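Putative phosphatase (Bacteroides thetaiotaomicron, PDB 3KYA) is of uncertain function, though probably a zinc-binding hydrolase of the phosphatase type that carries an IPT/TIG domain ahead of a larger all-beta region. Local coordinates at residues A[32-37]-A[50-55]; A[153-158]-A[162-167]; A[239-244]-A[277-282]. One frame throughout, in Å; residues are numbered along the deposited sequence.

Interaction 1 (A[32-37]-A[50-55]); sequences QKLLIY and VKIGGK
Leu34 and Ile36 meet Val50 and Ile52 in a purely apolar contact in the interior of the IPT/TIG domain, between the inward sides of strands 33-39 and 48-52. The spacing is that of two layers of a beta sandwich, as expected for the immunoglobulin-like E-set fold: the CA atoms of Leu34 and Ile52 are 10.5 Å apart, and those of Ile36 and Val50 lie at nearly the same separation. At such a distance the backbones cannot pair, and the two segments meet through side-chain ends alone.

The tighter of the two pairs is tip to tip, with Leu34 CD2 3.6 Å from Ile52 CD1. Leu34 already faces inward, and with CG standing opposite the backbone N (chi1 178°) its CD2 extends to the isoleucine, while Ile52 answers with its longer branch, CG1 and CD1 running on fully extended (chi2 -179°). The other pair is looser; Ile36 CD1 comes only within 4.5 Å of Val50 CG1. All four residues are buried.

Just beyond Ile52 the chain reverses in a type I' turn, where Gly53 and Gly54 take positive phi values. The turn is closed from both ends, Ile52 N donating to Lys55 O at 2.9 Å and Lys55 N to Ile52 O at 3.0 Å, and this tight hairpin leads from strand 48-52 into strand 55-62.

Around the contact, Phe23 and Cys69 touch Leu34, Ile20 touches Ile36, Ala57 and Val59 touch Val50, and Pro72 and Ala75 cover Ile52. Strand 33-39 is flanked by strands 19-28 and 66-70, and its other side, at Leu35 and Tyr37, packs on Asp338 and Asp340 of the second subunit.

Interaction 2 (A[153-158]-A[162-167]); sequences HLYICY and KAIQLI. With ZN (zinc ion), chain X.
Gln165 lies beside Ile156 and crosses to Tyr158. Its CB rests 3.7 Å from Ile156 CG2; CG passes Tyr158 CE2 at 4.2 Å; CD stands 4.0 Å from Tyr158 OH; and, with the chain extended beyond CG (chi2 -173°), OE1 accepts a hydrogen bond from that hydroxyl at 2.8 Å. The hydroxyl lies in the carbonyl plane of the amide, at a C=O...donor angle of 156°, although ring and amide planes are 60° apart. At the other branch of the tip, NE2 donates to Ser176 OG, so both ends of this buried amide are held. A phenylalanine in place of Tyr158 would probably leave Gln165 OE1 without its donor and the amide freer to turn.

These residues belong to the antiparallel hairpin of strands 153-159 and 161-168, central in a sheet that is consistent with one blade of a beta-propeller. Leu154 with Ile167, and Ile156 with Gln165, are hydrogen-bonded pairs, each with two backbone bonds. Farther along, a water takes a bond from Tyr158 N and gives one to Ala163 O, bridging the widening strands.

The opposite face carries Tyr155 and Leu166. Leu166 CD1 makes a CH-pi contact over the Tyr155 ring, 4.2 Å from its centroid, and also presses on His153 CB at 3.5 Å, while CD2 sits over the imidazole. His153 NE2 binds zinc at 2.1 Å, with Asp168 and four waters completing the site.

Interaction 3 (A[239-244]-A[277-282]); sequences DIQLIA and VDYFKT
The backbones of strand 240-246 and helix 276-284 come closest at Ile243 and Tyr279, whose CA atoms are 7.7 Å apart, so the contact is made by side chains. The strand is outermost in its four-stranded antiparallel sheet, and the helix is inserted between strands 270-274 and 300-305 of the next sheet; in an arrangement consistent with a beta-propeller, a helix inserted in one blade thus packs on the outermost strand of the preceding one. At Ile243 the strand carries a classic beta bulge, Ile243 and Ala244 both facing Val223 of strand 220-227.

Tyr279 supplies the helix side of the contact. Its CB faces the strand, and a trans chi1 (172°) lays the ring obliquely across Ile243. In one of the two modelled conformers of that isoleucine, and so with some doubt, CD1 makes a CH-pi contact over one ring face, 4.1 Å from the centroid, displaced toward the CG end of the ring, where it is 3.9 Å from CG itself. Trp289 contacts both partners, meeting the Tyr279 ring edge-to-face and donating from NE1 to Ile243 O.

The phenol end reaches Gln241, but meets its aliphatic part: Tyr279 OH is 3.5 Å from Gln241 CB. The glutamine bends at chi2 (-65°), which carries its amide back toward Asp239, where NE2 donates to OD1 at 3.1 Å and more weakly to OD2. Within the helix, Tyr279 CD2 lies over the centre of the Phe280 ring. One turn of the same helix is reinforced by Thr282, whose OG1 donates to Asp278 O at 2.8 Å, a carbonyl that also accepts from Thr282 N.

From the N terminus the three contacts follow in series, none enclosing or crossing another. Interaction 1 closes a short loop of 12 residues and joins the two layers of the IPT/TIG domain. Much later, interaction 2 closes a three-residue connection, the tightest of the three, within one sheet of the larger all-beta region. Interaction 3 spans 32 residues and binds the edge of one sheet to a helix inserted in the next. Interactions 2 and 3 share a side of the chain's centre, with nearest atoms about 8 Å apart, whereas interaction 1 lies on the opposite side, its centre about 44 Å from that of interaction 2 and 63 Å from that of interaction 3.

Interaction 1 (A[32-37]-A[50-55])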
loop_
_atom_site.group_PDB
_atom_site.type_symbol
_atom_site.label_atom_id
_atom_site.label_comp_id
_atom_site.label_asym_id
_atom_site.label_seq_id
_atom_site.Cartn_x
_atom_site.Cartn_y
_atom_site.Cartn_z
ATOM N N GLN A 32 -14.094 -4.343 -11.380
ATOM C CA GLN A 32 -14.161 -5.616 -10.662
ATOM C C GLN A 32 -14.526 -6.723 -11.639
ATOM O O GLN A 32 -15.398 -6.534 -12.491
ATOM C CB GLN A 32 -15.244 -5.558 -9.575
ATOM C CG GLN A 32 -15.620 -6.901 -8.911
ATOM C CD GLN A 32 -14.554 -7.457 -7.969
ATOM O OE1 GLN A 32 -14.183 -8.652 -8.043
ATOM N NE2 GLN A 32 -14.069 -6.608 -7.072
ATOM N N LYS A 33 -13.869 -7.871 -11.511
ATOM C CA LYS A 33 -14.212 -9.040 -12.300
ATOM C C LYS A 33 -15.436 -9.682 -11.631
ATOM O O LYS A 33 -15.416 -9.960 -10.423
ATOM C CB LYS A 33 -13.034 -9.993 -12.345
ATOM C CG LYS A 33 -13.120 -11.088 -13.354
ATOM C CD LYS A 33 -11.749 -11.766 -13.529
ATOM C CE LYS A 33 -10.711 -10.833 -14.197
ATOM N NZ LYS A 33 -9.397 -11.485 -14.531
ATOM N N LEU A 34 -16.488 -9.910 -12.412
ATOM C CA LEU A 34 -17.740 -10.489 -11.924
ATOM C C LEU A 34 -18.038 -11.823 -12.603
ATOM O O LEU A 34 -17.958 -11.948 -13.834
ATOM C CB LEU A 34 -18.900 -9.512 -12.176
ATOM C CG LEU A 34 -20.311 -9.943 -11.794
ATOM C CD1 LEU A 34 -20.450 -10.012 -10.260
ATOM C CD2 LEU A 34 -21.329 -8.977 -12.405
ATOM N N LEU A 35 -18.403 -12.806 -11.785
ATOM C CA LEU A 35 -18.744 -14.147 -12.230
ATOM C C LEU A 35 -20.252 -14.308 -12.108
ATOM O O LEU A 35 -20.813 -14.145 -11.018
ATOM C CB LEU A 35 -18.013 -15.197 -11.377
ATOM C CG LEU A 35 -18.384 -16.671 -11.568
ATOM C CD1 LEU A 35 -18.220 -17.123 -13.016
ATOM C CD2 LEU A 35 -17.581 -17.609 -10.623
ATOM N N ILE A 36 -20.906 -14.590 -13.232
ATOM C CA ILE A 36 -22.351 -14.759 -13.280
ATOM C C ILE A 36 -22.695 -16.215 -13.584
ATOM O O ILE A 36 -22.257 -16.776 -14.594
ATOM C CB ILE A 36 -23.004 -13.830 -14.349
ATOM C CG1 ILE A 36 -22.719 -12.352 -14.061
ATOM C CG2 ILE A 36 -24.519 -14.078 -14.420
ATOM C CD1 ILE A 36 -22.979 -11.430 -15.279
ATOM N N TYR A 37 -23.468 -16.840 -12.691
ATOM C CA TYR A 37 -23.923 -18.222 -12.871
ATOM C C TYR A 37 -25.324 -18.273 -13.456
ATOM O O TYR A 37 -26.173 -17.420 -13.161
ATOM C CB TYR A 37 -23.968 -18.959 -11.527
ATOM C CG TYR A 37 -22.633 -19.276 -10.908
ATOM C CD1 TYR A 37 -21.917 -20.387 -11.319
ATOM C CD2 TYR A 37 -22.093 -18.481 -9.897
ATOM C CE1 TYR A 37 -20.703 -20.708 -10.750
ATOM C CE2 TYR A 37 -20.868 -18.802 -9.310
ATOM C CZ TYR A 37 -20.178 -19.920 -9.746
ATOM O OH TYR A 37 -18.961 -20.278 -9.202
ATOM N N VAL A 50 -23.727 -8.174 -22.216
ATOM C CA VAL A 50 -24.093 -7.954 -20.826
ATOM C C VAL A 50 -24.158 -6.470 -20.516
ATOM O O VAL A 50 -23.294 -5.698 -20.940
ATOM C CB VAL A 50 -23.050 -8.617 -19.873
ATOM C CG1 VAL A 50 -23.332 -8.264 -18.402
ATOM C CG2 VAL A 50 -23.027 -10.131 -20.039
ATOM N N LYS A 51 -25.201 -6.073 -19.786
ATOM C CA LYS A 51 -25.312 -4.721 -19.270
ATOM C C LYS A 51 -25.447 -4.811 -17.758
ATOM O O LYS A 51 -26.125 -5.703 -17.236
ATOM C CB LYS A 51 -26.531 -3.981 -19.817
ATOM C CG LYS A 51 -26.408 -3.460 -21.217
ATOM C CD LYS A 51 -27.627 -2.578 -21.544
ATOM C CE LYS A 51 -27.501 -1.918 -22.905
ATOM N NZ LYS A 51 -28.706 -1.056 -23.177
ATOM N N ILE A 52 -24.777 -3.900 -17.065
ATOM C CA ILE A 52 -24.888 -3.805 -15.614
ATOM C C ILE A 52 -25.211 -2.359 -15.284
ATOM O O ILE A 52 -24.490 -1.449 -15.686
ATOM C CB ILE A 52 -23.616 -4.249 -14.892
ATOM C CG1 ILE A 52 -23.246 -5.681 -15.280
ATOM C CG2 ILE A 52 -23.813 -4.146 -13.354
ATOM C CD1 ILE A 52 -22.009 -6.190 -14.566
ATOM N N GLY A 53 -26.303 -2.138 -14.549
ATOM C CA GLY A 53 -26.714 -0.782 -14.210
ATOM C C GLY A 53 -26.970 0.063 -15.452
ATOM O O GLY A 53 -26.729 1.275 -15.446
ATOM N N GLY A 54 -27.440 -0.582 -16.517
ATOM C CA GLY A 54 -27.684 0.086 -17.804
ATOM C C GLY A 54 -26.449 0.350 -18.655
ATOM O O GLY A 54 -26.567 0.869 -19.766
ATOM N N LYS A 55 -25.271 -0.018 -18.162
ATOM C CA LYS A 55 -24.014 0.214 -18.880
ATOM C C LYS A 55 -23.483 -1.071 -19.523
ATOM O O LYS A 55 -23.476 -2.124 -18.883
ATOM C CB LYS A 55 -22.958 0.740 -17.920
ATOM C CG LYS A 55 -23.304 2.035 -17.195
ATOM C CD LYS A 55 -23.548 3.177 -18.149
ATOM C CE LYS A 55 -23.459 4.529 -17.446
ATOM N NZ LYS A 55 -24.342 4.652 -16.237
#

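Interaction 2 (A[153-158]-A[162-167])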
loop_
_atom_site.group_PDB
_atom_site.type_symbol
_atom_site.label_atom_id
_atom_site.label_comp_id
_atom_site.label_asym_id
_atom_site.label_seq_id
_atom_site.Cartn_x
_atom_site.Cartn_y
_atom_site.Cartn_z
ATOM N N HIS A 153 -17.035 30.187 -1.594
ATOM C CA HIS A 153 -16.133 31.148 -2.216
ATOM C C HIS A 153 -14.717 30.616 -2.295
ATOM O O HIS A 153 -14.030 30.522 -1.273
ATOM C CB HIS A 153 -16.155 32.497 -1.497
ATOM C CG HIS A 153 -17.426 33.264 -1.696
ATOM N ND1 HIS A 153 -17.722 34.414 -0.991
ATOM C CD2 HIS A 153 -18.500 33.023 -2.489
ATOM C CE1 HIS A 153 -18.901 34.869 -1.374
ATOM N NE2 HIS A 153 -19.396 34.038 -2.276
ATOM N N LEU A 154 -14.318 30.246 -3.514
ATOM C CA LEU A 154 -12.994 29.711 -3.804
ATOM C C LEU A 154 -12.190 30.757 -4.578
ATOM O O LEU A 154 -12.539 31.113 -5.723
ATOM C CB LEU A 154 -13.113 28.418 -4.614
ATOM C CG LEU A 154 -11.799 27.742 -4.995
ATOM C CD1 LEU A 154 -10.966 27.393 -3.735
ATOM C CD2 LEU A 154 -12.079 26.496 -5.837
ATOM N N TYR A 155 -11.142 31.278 -3.949
ATOM C CA TYR A 155 -10.295 32.298 -4.571
ATOM C C TYR A 155 -9.110 31.651 -5.282
ATOM O O TYR A 155 -8.601 30.581 -4.873
ATOM C CB TYR A 155 -9.799 33.323 -3.534
ATOM C CG TYR A 155 -10.870 34.237 -2.950
ATOM C CD1 TYR A 155 -11.353 35.335 -3.666
ATOM C CD2 TYR A 155 -11.397 34.009 -1.674
ATOM C CE1 TYR A 155 -12.342 36.168 -3.136
ATOM C CE2 TYR A 155 -12.390 34.847 -1.132
ATOM C CZ TYR A 155 -12.842 35.936 -1.868
ATOM O OH TYR A 155 -13.823 36.774 -1.354
ATOM N N ILE A 156 -8.676 32.303 -6.352
ATOM C CA ILE A 156 -7.518 31.870 -7.113
ATOM C C ILE A 156 -6.625 33.075 -7.405
ATOM O O ILE A 156 -7.105 34.128 -7.848
ATOM C CB ILE A 156 -7.923 31.124 -8.421
ATOM C CG1 ILE A 156 -6.680 30.612 -9.168
ATOM C CG2 ILE A 156 -8.834 32.001 -9.323
ATOM C CD1 ILE A 156 -6.991 29.608 -10.287
ATOM N N CYS A 157 -5.336 32.921 -7.104
ATOM C CA CYS A 157 -4.339 33.937 -7.391
ATOM C C CYS A 157 -3.370 33.358 -8.406
ATOM O O CYS A 157 -3.160 32.127 -8.467
ATOM C CB CYS A 157 -3.607 34.415 -6.136
ATOM S SG CYS A 157 -2.617 33.193 -5.263
ATOM N N TYR A 158 -2.764 34.252 -9.177
ATOM C CA TYR A 158 -1.922 33.867 -10.297
ATOM C C TYR A 158 -0.580 34.553 -10.374
ATOM O O TYR A 158 -0.470 35.751 -10.156
ATOM C CB TYR A 158 -2.609 34.264 -11.604
ATOM C CG TYR A 158 -3.978 33.685 -11.855
ATOM C CD1 TYR A 158 -4.122 32.382 -12.311
ATOM C CD2 TYR A 158 -5.117 34.459 -11.704
ATOM C CE1 TYR A 158 -5.364 31.851 -12.582
ATOM C CE2 TYR A 158 -6.386 33.933 -11.978
ATOM C CZ TYR A 158 -6.497 32.617 -12.401
ATOM O OH TYR A 158 -7.736 32.076 -12.681
ATOM N N LYS A 162 -2.821 39.933 -12.788
ATOM C CA LYS A 162 -2.915 40.862 -11.638
ATOM C C LYS A 162 -4.299 41.075 -11.002
ATOM O O LYS A 162 -4.562 42.140 -10.448
ATOM C CB LYS A 162 -2.320 42.232 -11.996
ATOM C CG LYS A 162 -2.132 43.105 -10.760
ATOM C CD LYS A 162 -1.490 44.444 -11.050
ATOM C CE LYS A 162 -1.578 45.333 -9.821
ATOM N NZ LYS A 162 -1.078 46.712 -10.042
ATOM N N ALA A 163 -5.213 40.145 -11.213
ATOM C CA ALA A 163 -6.466 40.105 -10.469
ATOM C C ALA A 163 -6.563 38.783 -9.710
ATOM O O ALA A 163 -6.132 37.744 -10.212
ATOM C CB ALA A 163 -7.664 40.281 -11.411
ATOM N N ILE A 164 -7.067 38.845 -8.482
ATOM C CA ILE A 164 -7.402 37.651 -7.711
ATOM C C ILE A 164 -8.879 37.399 -8.030
ATOM O O ILE A 164 -9.728 38.264 -7.826
ATOM C CB ILE A 164 -7.169 37.830 -6.200
ATOM C CG1 ILE A 164 -5.673 37.923 -5.906
ATOM C CG2 ILE A 164 -7.810 36.667 -5.394
ATOM C CD1 ILE A 164 -5.356 38.304 -4.466
ATOM N N GLN A 165 -9.178 36.226 -8.566
ATOM C CA GLN A 165 -10.541 35.892 -8.971
ATOM C C GLN A 165 -11.299 35.082 -7.932
ATOM O O GLN A 165 -10.707 34.409 -7.076
ATOM C CB GLN A 165 -10.511 35.139 -10.304
ATOM C CG GLN A 165 -10.002 35.981 -11.477
ATOM C CD GLN A 165 -10.148 35.258 -12.807
ATOM O OE1 GLN A 165 -9.650 34.143 -12.983
ATOM N NE2 GLN A 165 -10.839 35.895 -13.753
ATOM N N LEU A 166 -12.624 35.194 -8.011
ATOM C CA LEU A 166 -13.545 34.464 -7.169
ATOM C C LEU A 166 -14.292 33.443 -8.018
ATOM O O LEU A 166 -15.006 33.813 -8.962
ATOM C CB LEU A 166 -14.569 35.410 -6.536
ATOM C CG LEU A 166 -15.709 34.737 -5.769
ATOM C CD1 LEU A 166 -15.198 33.847 -4.626
ATOM C CD2 LEU A 166 -16.683 35.795 -5.243
ATOM N N ILE A 167 -14.119 32.171 -7.661
ATOM C CA ILE A 167 -14.852 31.053 -8.249
ATOM C C ILE A 167 -16.001 30.829 -7.246
ATOM O O ILE A 167 -15.779 30.263 -6.165
ATOM C CB ILE A 167 -13.950 29.797 -8.381
ATOM C CG1 ILE A 167 -12.703 30.107 -9.233
ATOM C CG2 ILE A 167 -14.740 28.593 -8.912
ATOM C CD1 ILE A 167 -11.498 29.106 -9.014
HETATM ZN ZN ZN X . -21.220 34.362 -3.308
HETATM O O HOH W 1 -3.618 36.968 -9.046
HETATM O O HOH W 2 -22.238 35.013 -1.496
HETATM O O HOH W 3 -20.816 36.120 -3.859
HETATM O O HOH W 4 -23.016 35.337 -4.352
HETATM O O HOH W 5 -22.120 32.737 -3.086
#

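Interaction 3 (A[239-244]-A[277-282])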
loop_
_atom_site.group_PDB
_atom_site.type_symbol
_atom_site.label_atom_id
_atom_site.label_comp_id
_atom_site.label_asym_id
_atom_site.label_seq_id
_atom_site.Cartn_x
_atom_site.Cartn_y
_atom_site.Cartn_z
ATOM N N ASP A 239 -9.583 47.866 2.360
ATOM C CA ASP A 239 -8.345 48.484 2.784
ATOM C C ASP A 239 -7.207 47.480 2.543
ATOM O O ASP A 239 -7.350 46.303 2.860
ATOM C CB ASP A 239 -8.399 48.832 4.269
ATOM C CG ASP A 239 -7.117 49.521 4.758
ATOM O OD1 ASP A 239 -6.892 50.693 4.386
ATOM O OD2 ASP A 239 -6.341 48.889 5.522
ATOM N N ILE A 240 -6.097 47.940 1.963
ATOM C CA ILE A 240 -4.933 47.084 1.698
ATOM C C ILE A 240 -3.670 47.763 2.246
ATOM O O ILE A 240 -3.454 48.953 2.011
ATOM C CB ILE A 240 -4.799 46.736 0.187
ATOM C CG1 ILE A 240 -3.528 45.923 -0.080
ATOM C CG2 ILE A 240 -4.802 47.991 -0.686
ATOM C CD1 ILE A 240 -3.478 45.312 -1.469
ATOM N N GLN A 241 -2.868 47.012 3.004
ATOM C CA GLN A 241 -1.644 47.534 3.604
ATOM C C GLN A 241 -0.458 46.586 3.396
ATOM O O GLN A 241 -0.629 45.356 3.368
ATOM C CB GLN A 241 -1.839 47.758 5.110
ATOM C CG GLN A 241 -2.993 48.697 5.491
ATOM C CD GLN A 241 -2.785 50.123 5.023
ATOM O OE1 GLN A 241 -1.653 50.553 4.801
ATOM N NE2 GLN A 241 -3.875 50.866 4.881
ATOM N N LEU A 242 0.728 47.173 3.241
ATOM C CA LEU A 242 1.970 46.426 3.108
ATOM C C LEU A 242 2.383 45.998 4.506
ATOM O O LEU A 242 2.506 46.840 5.399
ATOM C CB LEU A 242 3.053 47.304 2.473
ATOM C CG LEU A 242 4.440 46.694 2.280
ATOM C CD1 LEU A 242 4.387 45.489 1.323
ATOM C CD2 LEU A 242 5.431 47.750 1.778
ATOM N N ILE A 243 2.593 44.699 4.709
ATOM C CA ILE A 243 2.950 44.205 6.040
ATOM C C ILE A 243 4.401 43.683 6.142
ATOM O O ILE A 243 4.961 43.632 7.238
ATOM C CB ILE A 243 1.932 43.132 6.521
ATOM C CG1 ILE A 243 1.971 42.983 8.043
ATOM C CG2 ILE A 243 2.178 41.794 5.831
ATOM C CD1 ILE A 243 0.917 42.037 8.586
ATOM N N ALA A 244 5.000 43.292 5.016
ATOM C CA ALA A 244 6.385 42.811 5.004
ATOM C C ALA A 244 7.034 43.045 3.646
ATOM O O ALA A 244 6.417 42.832 2.598
ATOM C CB ALA A 244 6.455 41.335 5.388
ATOM N N VAL A 277 0.240 40.164 16.032
ATOM C CA VAL A 277 -0.084 41.018 17.194
ATOM C C VAL A 277 0.777 42.281 17.167
ATOM O O VAL A 277 0.294 43.368 17.492
ATOM C CB VAL A 277 0.113 40.290 18.551
ATOM C CG1 VAL A 277 0.048 41.276 19.719
ATOM C CG2 VAL A 277 -0.930 39.192 18.731
ATOM N N ASP A 278 2.053 42.135 16.783
ATOM C CA ASP A 278 2.969 43.293 16.686
ATOM C C ASP A 278 2.428 44.337 15.716
ATOM O O ASP A 278 2.476 45.544 15.979
ATOM C CB ASP A 278 4.373 42.866 16.222
ATOM C CG ASP A 278 5.109 42.019 17.247
ATOM O OD1 ASP A 278 4.674 41.972 18.416
ATOM O OD2 ASP A 278 6.156 41.423 16.889
ATOM N N TYR A 279 1.901 43.858 14.595
ATOM C CA TYR A 279 1.338 44.720 13.568
ATOM C C TYR A 279 0.079 45.447 14.036
ATOM O O TYR A 279 0.006 46.675 13.939
ATOM C CB TYR A 279 1.031 43.913 12.299
ATOM C CG TYR A 279 0.263 44.719 11.287
ATOM C CD1 TYR A 279 0.888 45.718 10.556
ATOM C CD2 TYR A 279 -1.099 44.500 11.081
ATOM C CE1 TYR A 279 0.198 46.473 9.647
ATOM C CE2 TYR A 279 -1.808 45.253 10.167
ATOM C CZ TYR A 279 -1.156 46.237 9.453
ATOM O OH TYR A 279 -1.834 46.989 8.537
ATOM N N PHE A 280 -0.889 44.700 14.563
ATOM C CA PHE A 280 -2.160 45.303 14.983
ATOM C C PHE A 280 -2.026 46.215 16.201
ATOM O O PHE A 280 -2.718 47.224 16.275
ATOM C CB PHE A 280 -3.226 44.234 15.205
ATOM C CG PHE A 280 -3.673 43.584 13.935
ATOM C CD1 PHE A 280 -4.406 44.312 13.000
ATOM C CD2 PHE A 280 -3.384 42.261 13.671
ATOM C CE1 PHE A 280 -4.816 43.725 11.814
ATOM C CE2 PHE A 280 -3.803 41.668 12.489
ATOM C CZ PHE A 280 -4.507 42.406 11.560
ATOM N N LYS A 281 -1.138 45.864 17.129
ATOM C CA LYS A 281 -0.870 46.696 18.305
ATOM C C LYS A 281 -0.304 48.057 17.882
ATOM O O LYS A 281 -0.674 49.089 18.452
ATOM C CB LYS A 281 0.100 45.986 19.259
ATOM C CG LYS A 281 0.433 46.758 20.540
ATOM C CD LYS A 281 1.315 45.937 21.475
ATOM N N THR A 282 0.587 48.051 16.891
ATOM C CA THR A 282 1.208 49.270 16.363
ATOM C C THR A 282 0.197 50.203 15.691
ATOM O O THR A 282 0.195 51.411 15.939
ATOM C CB THR A 282 2.310 48.945 15.329
ATOM O OG1 THR A 282 3.348 48.160 15.941
ATOM C CG2 THR A 282 2.915 50.222 14.761
#